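Local coordinates for bifunctional GH43-CE protein (Bacteroides eggerthii, PDB 6MLY), which probably breaks down xylan-type polysaccharides such as arabinoxylan, joining a family 43 glycoside hydrolase to a carbohydrate esterase in one chain, at residues 269-277 and 477-487; 398-409 and 442-450. One frame throughout, in Å; residues are numbered along the deposited sequence.

Interaction 1 of 2, residues 269-277 and 477-487; sequences DCGAVGRIP and MQYTMPHFMGY. With EDO (1,2-ethanediol), chain F.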
loop_
_atom_site.group_PDB
_atom_site.type_symbol
_atom_site.label_atom_id
_atom_site.label_comp_id
_atom_site.label_asym_id
_atom_site.label_seq_id
_atom_site.Cartn_x
_atom_site.Cartn_y
_atom_site.Cartn_z
ATOM N N ASP A 269 -13.653 -6.937 9.919
ATOM C CA ASP A 269 -13.214 -6.014 8.864
ATOM C C ASP A 269 -11.894 -5.372 9.304
ATOM O O ASP A 269 -11.906 -4.381 10.033
ATOM C CB ASP A 269 -14.277 -4.952 8.568
ATOM C CG ASP A 269 -15.601 -5.530 8.100
ATOM O OD1 ASP A 269 -15.596 -6.676 7.619
ATOM O OD2 ASP A 269 -16.628 -4.830 8.228
ATOM N N CYS A 270 -10.767 -5.945 8.855
ATOM C CA CYS A 270 -9.418 -5.517 9.278
ATOM C C CYS A 270 -8.811 -4.569 8.236
ATOM O O CYS A 270 -7.610 -4.618 7.981
ATOM C CB CYS A 270 -8.506 -6.723 9.503
ATOM S SG CYS A 270 -7.279 -6.496 10.826
ATOM N N GLY A 271 -9.647 -3.708 7.641
ATOM C CA GLY A 271 -9.188 -2.649 6.734
ATOM C C GLY A 271 -8.851 -3.160 5.339
ATOM O O GLY A 271 -9.647 -3.875 4.720
ATOM N N ALA A 272 -7.659 -2.784 4.852
ATOM C CA ALA A 272 -7.256 -2.928 3.439
ATOM C C ALA A 272 -7.119 -4.408 3.060
ATOM O O ALA A 272 -7.656 -4.842 2.033
ATOM C CB ALA A 272 -5.969 -2.180 3.190
ATOM N N VAL A 273 -6.403 -5.169 3.896
ATOM C CA VAL A 273 -6.191 -6.608 3.690
ATOM C C VAL A 273 -7.537 -7.280 3.373
ATOM O O VAL A 273 -7.597 -8.184 2.535
ATOM C CB VAL A 273 -5.484 -7.256 4.900
ATOM C CG1 VAL A 273 -6.432 -7.511 6.066
ATOM C CG2 VAL A 273 -4.749 -8.530 4.510
ATOM N N GLY A 274 -8.609 -6.822 4.032
ATOM C CA GLY A 274 -9.976 -7.269 3.739
ATOM C C GLY A 274 -10.733 -7.695 4.989
ATOM O O GLY A 274 -10.736 -6.983 5.998
ATOM N N ARG A 275 -11.383 -8.864 4.895
ATOM C CA ARG A 275 -12.283 -9.414 5.928
ATOM C C ARG A 275 -11.804 -10.826 6.298
ATOM O O ARG A 275 -11.927 -11.758 5.505
ATOM C CB ARG A 275 -13.727 -9.372 5.415
ATOM C CG ARG A 275 -14.152 -8.006 4.891
ATOM C CD ARG A 275 -15.647 -7.872 4.652
ATOM N NE ARG A 275 -16.069 -8.375 3.349
ATOM C CZ ARG A 275 -17.295 -8.810 3.062
ATOM N NH1 ARG A 275 -18.240 -8.797 3.986
ATOM N NH2 ARG A 275 -17.570 -9.268 1.854
ATOM N N ILE A 276 -11.250 -10.961 7.511
ATOM C CA ILE A 276 -10.310 -12.039 7.854
ATOM C C ILE A 276 -10.961 -12.998 8.852
ATOM O O ILE A 276 -11.499 -12.566 9.868
ATOM C CB ILE A 276 -8.969 -11.459 8.371
ATOM C CG1 ILE A 276 -9.138 -10.543 9.585
ATOM C CG2 ILE A 276 -8.215 -10.734 7.264
ATOM C CD1 ILE A 276 -7.863 -10.338 10.363
ATOM N N PRO A 277 -10.973 -14.323 8.570
ATOM C CA PRO A 277 -11.487 -15.331 9.503
ATOM C C PRO A 277 -10.970 -15.299 10.951
ATOM O O PRO A 277 -9.771 -15.078 11.188
ATOM C CB PRO A 277 -11.028 -16.639 8.847
ATOM C CG PRO A 277 -11.099 -16.339 7.374
ATOM C CD PRO A 277 -10.592 -14.917 7.278
ATOM N N MET A 477 -3.689 2.563 0.894
ATOM C CA MET A 477 -4.770 1.626 0.620
ATOM C C MET A 477 -5.991 1.995 1.476
ATOM O O MET A 477 -5.847 2.263 2.668
ATOM C CB MET A 477 -4.339 0.191 0.949
ATOM C CG MET A 477 -3.298 -0.373 -0.001
ATOM S SD MET A 477 -2.399 -1.802 0.715
ATOM C CE MET A 477 -2.247 -2.813 -0.785
ATOM N N GLN A 478 -7.175 2.031 0.851
ATOM C CA GLN A 478 -8.446 2.151 1.569
ATOM C C GLN A 478 -9.400 1.037 1.105
ATOM O O GLN A 478 -9.499 0.736 -0.098
ATOM C CB GLN A 478 -9.078 3.535 1.381
ATOM C CG GLN A 478 -10.201 3.813 2.380
ATOM C CD GLN A 478 -11.111 4.964 2.016
ATOM O OE1 GLN A 478 -10.823 5.770 1.133
ATOM N NE2 GLN A 478 -12.234 5.048 2.710
ATOM N N TYR A 479 -10.098 0.435 2.076
ATOM C CA TYR A 479 -11.066 -0.615 1.830
ATOM C C TYR A 479 -12.404 0.021 1.426
ATOM O O TYR A 479 -13.257 0.286 2.274
ATOM C CB TYR A 479 -11.204 -1.512 3.063
ATOM C CG TYR A 479 -12.104 -2.703 2.853
ATOM C CD1 TYR A 479 -11.650 -3.827 2.184
ATOM C CD2 TYR A 479 -13.416 -2.700 3.306
ATOM C CE1 TYR A 479 -12.472 -4.921 1.978
ATOM C CE2 TYR A 479 -14.252 -3.786 3.107
ATOM C CZ TYR A 479 -13.778 -4.903 2.441
ATOM O OH TYR A 479 -14.586 -5.984 2.229
ATOM N N THR A 480 -12.560 0.260 0.119
ATOM C CA THR A 480 -13.718 0.947 -0.460
ATOM C C THR A 480 -14.739 -0.096 -0.932
ATOM O O THR A 480 -14.404 -1.271 -1.093
ATOM C CB THR A 480 -13.271 1.893 -1.587
ATOM O OG1 THR A 480 -12.712 1.142 -2.666
ATOM C CG2 THR A 480 -12.236 2.901 -1.135
ATOM N N MET A 481 -15.983 0.354 -1.145
ATOM C CA MET A 481 -17.094 -0.488 -1.630
ATOM C C MET A 481 -17.828 0.263 -2.740
ATOM O O MET A 481 -18.567 1.201 -2.449
ATOM C CB MET A 481 -18.082 -0.820 -0.503
ATOM N N PRO A 482 -17.635 -0.134 -4.009
ATOM C CA PRO A 482 -16.833 -1.270 -4.451
ATOM C C PRO A 482 -15.341 -1.031 -4.224
ATOM O O PRO A 482 -14.954 0.087 -3.891
ATOM C CB PRO A 482 -17.138 -1.419 -5.954
ATOM C CG PRO A 482 -17.864 -0.155 -6.332
ATOM C CD PRO A 482 -18.565 0.271 -5.065
ATOM N N HIS A 483 -14.496 -2.060 -4.416
ATOM C CA HIS A 483 -14.853 -3.365 -4.961
ATOM C C HIS A 483 -15.351 -4.337 -3.877
ATOM O O HIS A 483 -15.641 -5.498 -4.191
ATOM C CB HIS A 483 -13.651 -3.974 -5.710
ATOM C CG HIS A 483 -13.110 -3.139 -6.826
ATOM N ND1 HIS A 483 -13.886 -2.238 -7.535
ATOM C CD2 HIS A 483 -11.879 -3.088 -7.385
ATOM C CE1 HIS A 483 -13.148 -1.655 -8.464
ATOM N NE2 HIS A 483 -11.912 -2.160 -8.394
ATOM N N PHE A 484 -15.425 -3.890 -2.615
ATOM C CA PHE A 484 -15.980 -4.694 -1.494
ATOM C C PHE A 484 -15.128 -5.954 -1.270
ATOM O O PHE A 484 -15.621 -6.977 -0.778
ATOM C CB PHE A 484 -17.440 -5.074 -1.770
ATOM C CG PHE A 484 -18.318 -5.292 -0.561
ATOM C CD1 PHE A 484 -19.698 -5.321 -0.706
ATOM C CD2 PHE A 484 -17.792 -5.465 0.715
ATOM C CE1 PHE A 484 -20.528 -5.528 0.385
ATOM C CE2 PHE A 484 -18.623 -5.663 1.806
ATOM C CZ PHE A 484 -19.989 -5.695 1.640
ATOM N N MET A 485 -13.841 -5.856 -1.617
ATOM C CA MET A 485 -12.918 -6.972 -1.608
ATOM C C MET A 485 -11.571 -6.484 -1.068
ATOM O O MET A 485 -11.306 -5.282 -1.050
ATOM C CB MET A 485 -12.745 -7.517 -3.028
ATOM C CG MET A 485 -11.979 -8.821 -3.105
ATOM S SD MET A 485 -11.679 -9.317 -4.814
ATOM C CE MET A 485 -13.355 -9.648 -5.350
ATOM N N GLY A 486 -10.750 -7.428 -0.599
ATOM C CA GLY A 486 -9.384 -7.157 -0.192
ATOM C C GLY A 486 -8.541 -6.723 -1.376
ATOM O O GLY A 486 -8.893 -6.979 -2.538
ATOM N N TYR A 487 -7.435 -6.039 -1.080
ATOM C CA TYR A 487 -6.453 -5.696 -2.092
ATOM C C TYR A 487 -5.784 -6.991 -2.558
ATOM O O TYR A 487 -5.358 -7.802 -1.744
ATOM C CB TYR A 487 -5.440 -4.677 -1.559
ATOM C CG TYR A 487 -5.883 -3.244 -1.699
ATOM C CD1 TYR A 487 -7.028 -2.787 -1.071
ATOM C CD2 TYR A 487 -5.165 -2.341 -2.466
ATOM C CE1 TYR A 487 -7.453 -1.476 -1.199
ATOM C CE2 TYR A 487 -5.571 -1.023 -2.600
ATOM C CZ TYR A 487 -6.721 -0.588 -1.967
ATOM O OH TYR A 487 -7.128 0.707 -2.100
HETATM C C1 EDO F . -21.328 -9.349 2.312
HETATM O O1 EDO F . -20.243 -10.226 2.642
HETATM C C2 EDO F . -21.773 -9.650 0.889
HETATM O O2 EDO F . -22.152 -11.031 0.798
#
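Arg-275 meets Tyr-479 and Phe-484 where a beta-hairpin turn of the GH43 beta-propeller domain packs on a loop of the concanavalin A-like domain. Tyr-479 reaches along the turn because its CG stands anti to the backbone N (chi1 -175°). Tyr-479 CD1 lies 3.2 Å from Gly-271 O, and Tyr-479 CE1 lies 3.9 Å from Gly-274 CA. The arginine side chain crosses this tyrosine at about a right angle. Arg-275 NE comes to 3.0 Å from Tyr-479 OH. Beyond CG the arginine bends at chi3. Phe-484 CE2 then sits over the centre of one guanidinium face, 3.6 Å from Arg-275 CZ. The two planes are 29° apart, so the groups are tilted rather than flat against each other. In the guanidinium plane, NH1 and NH2 both donate to O1 of a 1,2-ethanediol, probably from the crystallisation liquor. The diol is also hydrogen-bonded to Asp-32. Asp-29 joins the two segments, accepting from Arg-275 N at OD1 and from Gly-486 N at OD2. At the tip of the turn, Ala-272 CB rests on Met-477 CB at 3.6 Å. Beside it, Tyr-487 N gives Ala-272 O a weak hydrogen bond of 3.3 Å, with 161° at the hydrogen.

Interaction 2 of 2, residues 398-409 and 442-450; sequences LSLFQRKYGQVG and VYFKAECDF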
loop_
_atom_site.group_PDB
_atom_site.type_symbol
_atom_site.label_atom_id
_atom_site.label_comp_id
_atom_site.label_asym_id
_atom_site.label_seq_id
_atom_site.Cartn_x
_atom_site.Cartn_y
_atom_site.Cartn_z
ATOM N N LEU A 398 2.769 -4.994 -12.311
ATOM C CA LEU A 398 2.217 -5.549 -11.071
ATOM C C LEU A 398 1.360 -4.466 -10.403
ATOM O O LEU A 398 1.704 -3.284 -10.475
ATOM C CB LEU A 398 3.379 -5.977 -10.168
ATOM C CG LEU A 398 3.002 -6.666 -8.859
ATOM C CD1 LEU A 398 2.559 -8.097 -9.116
ATOM C CD2 LEU A 398 4.167 -6.644 -7.882
ATOM N N SER A 399 0.244 -4.870 -9.782
ATOM C CA SER A 399 -0.672 -3.923 -9.136
ATOM C C SER A 399 -1.109 -4.437 -7.760
ATOM O O SER A 399 -1.283 -5.634 -7.569
ATOM C CB SER A 399 -1.871 -3.642 -10.005
ATOM O OG SER A 399 -2.898 -2.993 -9.262
ATOM N N LEU A 400 -1.252 -3.505 -6.810
ATOM C CA LEU A 400 -2.098 -3.679 -5.644
ATOM C C LEU A 400 -3.473 -3.127 -6.024
ATOM O O LEU A 400 -3.615 -1.925 -6.247
ATOM C CB LEU A 400 -1.499 -2.945 -4.440
ATOM C CG LEU A 400 -0.099 -3.402 -4.033
ATOM C CD1 LEU A 400 0.467 -2.537 -2.918
ATOM C CD2 LEU A 400 -0.094 -4.863 -3.618
ATOM N N PHE A 401 -4.461 -4.030 -6.118
ATOM C CA PHE A 401 -5.624 -3.824 -6.973
ATOM C C PHE A 401 -6.915 -3.699 -6.154
ATOM O O PHE A 401 -7.331 -4.639 -5.476
ATOM C CB PHE A 401 -5.723 -4.964 -7.988
ATOM C CG PHE A 401 -6.881 -4.845 -8.944
ATOM C CD1 PHE A 401 -6.786 -4.047 -10.075
ATOM C CD2 PHE A 401 -8.064 -5.532 -8.714
ATOM C CE1 PHE A 401 -7.852 -3.934 -10.953
ATOM C CE2 PHE A 401 -9.130 -5.423 -9.595
ATOM C CZ PHE A 401 -9.023 -4.627 -10.712
ATOM N N GLN A 402 -7.523 -2.508 -6.227
ATOM C CA GLN A 402 -8.953 -2.305 -5.991
ATOM C C GLN A 402 -9.403 -1.057 -6.772
ATOM O O GLN A 402 -8.882 -0.797 -7.853
ATOM C CB GLN A 402 -9.268 -2.240 -4.495
ATOM C CG GLN A 402 -10.683 -2.713 -4.180
ATOM C CD GLN A 402 -11.084 -2.436 -2.755
ATOM O OE1 GLN A 402 -10.399 -2.830 -1.817
ATOM N NE2 GLN A 402 -12.207 -1.761 -2.583
ATOM N N ARG A 403 -10.387 -0.309 -6.253
ATOM C CA ARG A 403 -10.860 0.916 -6.883
ATOM C C ARG A 403 -9.752 1.964 -6.781
ATOM O O ARG A 403 -9.387 2.583 -7.772
ATOM C CB ARG A 403 -12.135 1.426 -6.207
ATOM C CG ARG A 403 -12.635 2.764 -6.735
ATOM C CD ARG A 403 -13.650 3.389 -5.797
ATOM N NE ARG A 403 -14.402 4.466 -6.430
ATOM C CZ ARG A 403 -15.562 4.315 -7.067
ATOM N NH1 ARG A 403 -16.146 3.128 -7.122
ATOM N NH2 ARG A 403 -16.135 5.356 -7.643
ATOM N N LYS A 404 -9.254 2.137 -5.552
ATOM C CA LYS A 404 -8.094 2.943 -5.242
ATOM C C LYS A 404 -6.850 2.056 -5.332
ATOM O O LYS A 404 -6.343 1.583 -4.316
ATOM C CB LYS A 404 -8.268 3.569 -3.857
ATOM C CG LYS A 404 -9.502 4.451 -3.731
ATOM C CD LYS A 404 -9.450 5.417 -2.576
ATOM C CE LYS A 404 -10.604 6.395 -2.592
ATOM N NZ LYS A 404 -10.605 7.247 -1.380
ATOM N N TYR A 405 -6.375 1.856 -6.567
ATOM C CA TYR A 405 -5.322 0.891 -6.898
ATOM C C TYR A 405 -3.962 1.590 -6.941
ATOM O O TYR A 405 -3.888 2.811 -6.836
ATOM C CB TYR A 405 -5.600 0.225 -8.249
ATOM C CG TYR A 405 -5.804 1.178 -9.400
ATOM C CD1 TYR A 405 -7.079 1.505 -9.833
ATOM C CD2 TYR A 405 -4.731 1.757 -10.062
ATOM C CE1 TYR A 405 -7.284 2.379 -10.887
ATOM C CE2 TYR A 405 -4.919 2.632 -11.120
ATOM C CZ TYR A 405 -6.202 2.945 -11.536
ATOM O OH TYR A 405 -6.418 3.803 -12.576
ATOM N N GLY A 406 -2.906 0.786 -7.120
ATOM C CA GLY A 406 -1.553 1.260 -7.388
ATOM C C GLY A 406 -0.840 0.345 -8.367
ATOM O O GLY A 406 -0.775 -0.851 -8.145
ATOM N N GLN A 407 -0.302 0.928 -9.448
ATOM C CA GLN A 407 0.374 0.192 -10.521
ATOM C C GLN A 407 1.887 0.404 -10.429
ATOM O O GLN A 407 2.351 1.306 -9.747
ATOM C CB GLN A 407 -0.127 0.656 -11.890
ATOM C CG GLN A 407 -1.592 0.327 -12.136
ATOM C CD GLN A 407 -2.115 0.914 -13.425
ATOM O OE1 GLN A 407 -2.037 2.121 -13.662
ATOM N NE2 GLN A 407 -2.681 0.054 -14.261
ATOM N N VAL A 408 2.625 -0.473 -11.113
ATOM C CA VAL A 408 4.036 -0.292 -11.436
ATOM C C VAL A 408 4.360 -1.238 -12.597
ATOM O O VAL A 408 4.181 -2.454 -12.462
ATOM C CB VAL A 408 4.963 -0.536 -10.228
ATOM C CG1 VAL A 408 4.925 -1.976 -9.738
ATOM C CG2 VAL A 408 6.393 -0.122 -10.537
ATOM N N GLY A 409 4.805 -0.676 -13.730
ATOM C CA GLY A 409 4.968 -1.445 -14.966
ATOM C C GLY A 409 5.690 -0.682 -16.065
ATOM O O GLY A 409 6.052 0.485 -15.905
ATOM N N VAL A 442 12.785 -6.967 -17.038
ATOM C CA VAL A 442 12.571 -6.017 -15.952
ATOM C C VAL A 442 11.861 -6.747 -14.799
ATOM O O VAL A 442 11.112 -7.709 -15.018
ATOM C CB VAL A 442 11.771 -4.793 -16.443
ATOM C CG1 VAL A 442 10.374 -5.176 -16.902
ATOM C CG2 VAL A 442 11.697 -3.697 -15.394
ATOM N N TYR A 443 12.114 -6.284 -13.572
ATOM C CA TYR A 443 11.572 -6.873 -12.356
ATOM C C TYR A 443 10.704 -5.827 -11.647
ATOM O O TYR A 443 10.888 -4.626 -11.849
ATOM C CB TYR A 443 12.713 -7.373 -11.464
ATOM C CG TYR A 443 13.559 -8.472 -12.060
ATOM C CD1 TYR A 443 14.573 -8.191 -12.963
ATOM C CD2 TYR A 443 13.356 -9.800 -11.714
ATOM C CE1 TYR A 443 15.351 -9.197 -13.515
ATOM C CE2 TYR A 443 14.130 -10.817 -12.251
ATOM C CZ TYR A 443 15.132 -10.515 -13.153
ATOM O OH TYR A 443 15.893 -11.514 -13.683
ATOM N N PHE A 444 9.745 -6.302 -10.841
ATOM C CA PHE A 444 8.878 -5.445 -10.021
ATOM C C PHE A 444 8.580 -6.128 -8.682
ATOM O O PHE A 444 8.600 -7.354 -8.580
ATOM C CB PHE A 444 7.565 -5.117 -10.737
ATOM C CG PHE A 444 7.718 -4.301 -11.995
ATOM C CD1 PHE A 444 8.066 -2.960 -11.935
ATOM C CD2 PHE A 444 7.514 -4.870 -13.240
ATOM C CE1 PHE A 444 8.204 -2.210 -13.093
ATOM C CE2 PHE A 444 7.652 -4.120 -14.398
ATOM C CZ PHE A 444 7.995 -2.791 -14.323
ATOM N N LYS A 445 8.292 -5.297 -7.675
ATOM C CA LYS A 445 7.999 -5.719 -6.310
ATOM C C LYS A 445 6.933 -4.773 -5.744
ATOM O O LYS A 445 6.905 -3.593 -6.072
ATOM C CB LYS A 445 9.289 -5.715 -5.479
ATOM C CG LYS A 445 9.165 -6.188 -4.034
ATOM C CD LYS A 445 10.466 -6.736 -3.445
ATOM C CE LYS A 445 11.501 -5.668 -3.151
ATOM N NZ LYS A 445 12.712 -6.228 -2.503
ATOM N N ALA A 446 6.037 -5.321 -4.921
ATOM C CA ALA A 446 4.998 -4.551 -4.251
ATOM C C ALA A 446 4.893 -5.033 -2.803
ATOM O O ALA A 446 4.600 -6.196 -2.576
ATOM C CB ALA A 446 3.690 -4.705 -4.987
ATOM N N GLU A 447 5.162 -4.133 -1.852
ATOM C CA GLU A 447 5.130 -4.430 -0.420
ATOM C C GLU A 447 3.801 -3.944 0.168
ATOM O O GLU A 447 3.179 -3.025 -0.366
ATOM C CB GLU A 447 6.295 -3.757 0.309
ATOM C CG GLU A 447 7.668 -4.217 -0.155
ATOM C CD GLU A 447 8.804 -3.824 0.773
ATOM O OE1 GLU A 447 8.995 -2.605 0.983
ATOM O OE2 GLU A 447 9.481 -4.740 1.298
ATOM N N CYS A 448 3.393 -4.581 1.272
ATOM C CA CYS A 448 2.161 -4.267 1.997
ATOM C C CYS A 448 2.431 -4.288 3.506
ATOM O O CYS A 448 2.910 -5.295 4.041
ATOM C CB CYS A 448 1.057 -5.280 1.702
ATOM S SG CYS A 448 0.431 -5.239 -0.003
ATOM N N ASP A 449 2.121 -3.174 4.176
ATOM C CA ASP A 449 2.163 -3.098 5.632
ATOM C C ASP A 449 0.735 -2.874 6.137
ATOM O O ASP A 449 0.193 -1.769 6.020
ATOM C CB ASP A 449 3.121 -2.013 6.143
ATOM C CG ASP A 449 3.441 -2.146 7.625
ATOM O OD1 ASP A 449 3.197 -3.236 8.174
ATOM O OD2 ASP A 449 3.924 -1.167 8.226
ATOM N N PHE A 450 0.137 -3.951 6.658
ATOM C CA PHE A 450 -1.170 -3.922 7.300
ATOM C C PHE A 450 -1.000 -3.803 8.823
ATOM O O PHE A 450 -1.964 -3.509 9.519
ATOM C CB PHE A 450 -1.985 -5.158 6.901
ATOM C CG PHE A 450 -2.183 -5.328 5.411
ATOM C CD1 PHE A 450 -3.041 -4.493 4.706
ATOM C CD2 PHE A 450 -1.509 -6.315 4.707
ATOM C CE1 PHE A 450 -3.223 -4.643 3.337
ATOM C CE2 PHE A 450 -1.693 -6.465 3.339
ATOM C CZ PHE A 450 -2.546 -5.628 2.656
#
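Phe-444 sets one face of its ring against the carbonyl of Val-408. Val-408 O lies 3.9 Å above the ring plane of Phe-444, over its centre. This carbonyl already accepts a backbone hydrogen bond from Leu-398 N, so its polar need is met within its own sheet. The side chains of Val-408 and Phe-444 slide past each other in opposite directions. Val-408 CG2 is anti to its backbone N, and this branch meets Phe-444 CD1 at 3.6 Å. The far end of the ring comes beside the next residue, with Phe-444 CZ 3.4 Å from Gly-409 CA. With the ring of Phe-444 cut back to an alanine, a gap beside Gly-409 is likely to open, and Val-408 CG2 would probably lose its aromatic partner.

These residues belong to the core of a beta-sandwich. A hairpin of one sheet, strands 398-401 and 406-409, faces strand 442-449 of the other. The axes of 398-401 and 442-449 approach to 7.5 Å and run 20° from parallel. Strand 406-409 runs nearly antiparallel to 442-449.

Further along, two leucines, Leu-398 and Leu-400, pack against Ala-446. Leu-398 puts CG anti to its backbone N (chi1 -176°), and its CD2 touches Ala-446 CB at 3.5 Å. Leu-400 CD2 reaches Cys-448 SG at 3.7 Å and also borders Ala-446 CB. The second methyl, Leu-400 CD1, lies 3.8 Å from Glu-447 O. Phe-459, on the next strand, touches both Leu-400 and Val-408. Lys-445 and Glu-447 point away from the hairpin. The lysine makes cation-pi contacts with Trp-468 and Tyr-460. The two carboxylate oxygens of Glu-447 are hydrogen-bonded to Tyr-460 OH and Ser-515 OG.

In the fold
The centres of the two interactions lie 15 Å apart. Interaction 1 joins the GH43 domain to the concanavalin A-like domain. Interaction 2 lies wholly within the second of these and packs its two sheets together. Along the chain, 398-409 and 442-450 both fall between 269-277 and 477-487. The loop 477-487 links strand 469-476 of one sheet to strand 488-491 of the other, and the latter pairs with strand 395-401. The contacts touch at the hairpin turn of 398-409. Tyr-487 OH and Lys-404 O, 2.5 Å apart, form a probable hydrogen bond, as do Gln-478 OE1 and Lys-404 NZ. The interdomain loop is therefore tied directly to the sandwich.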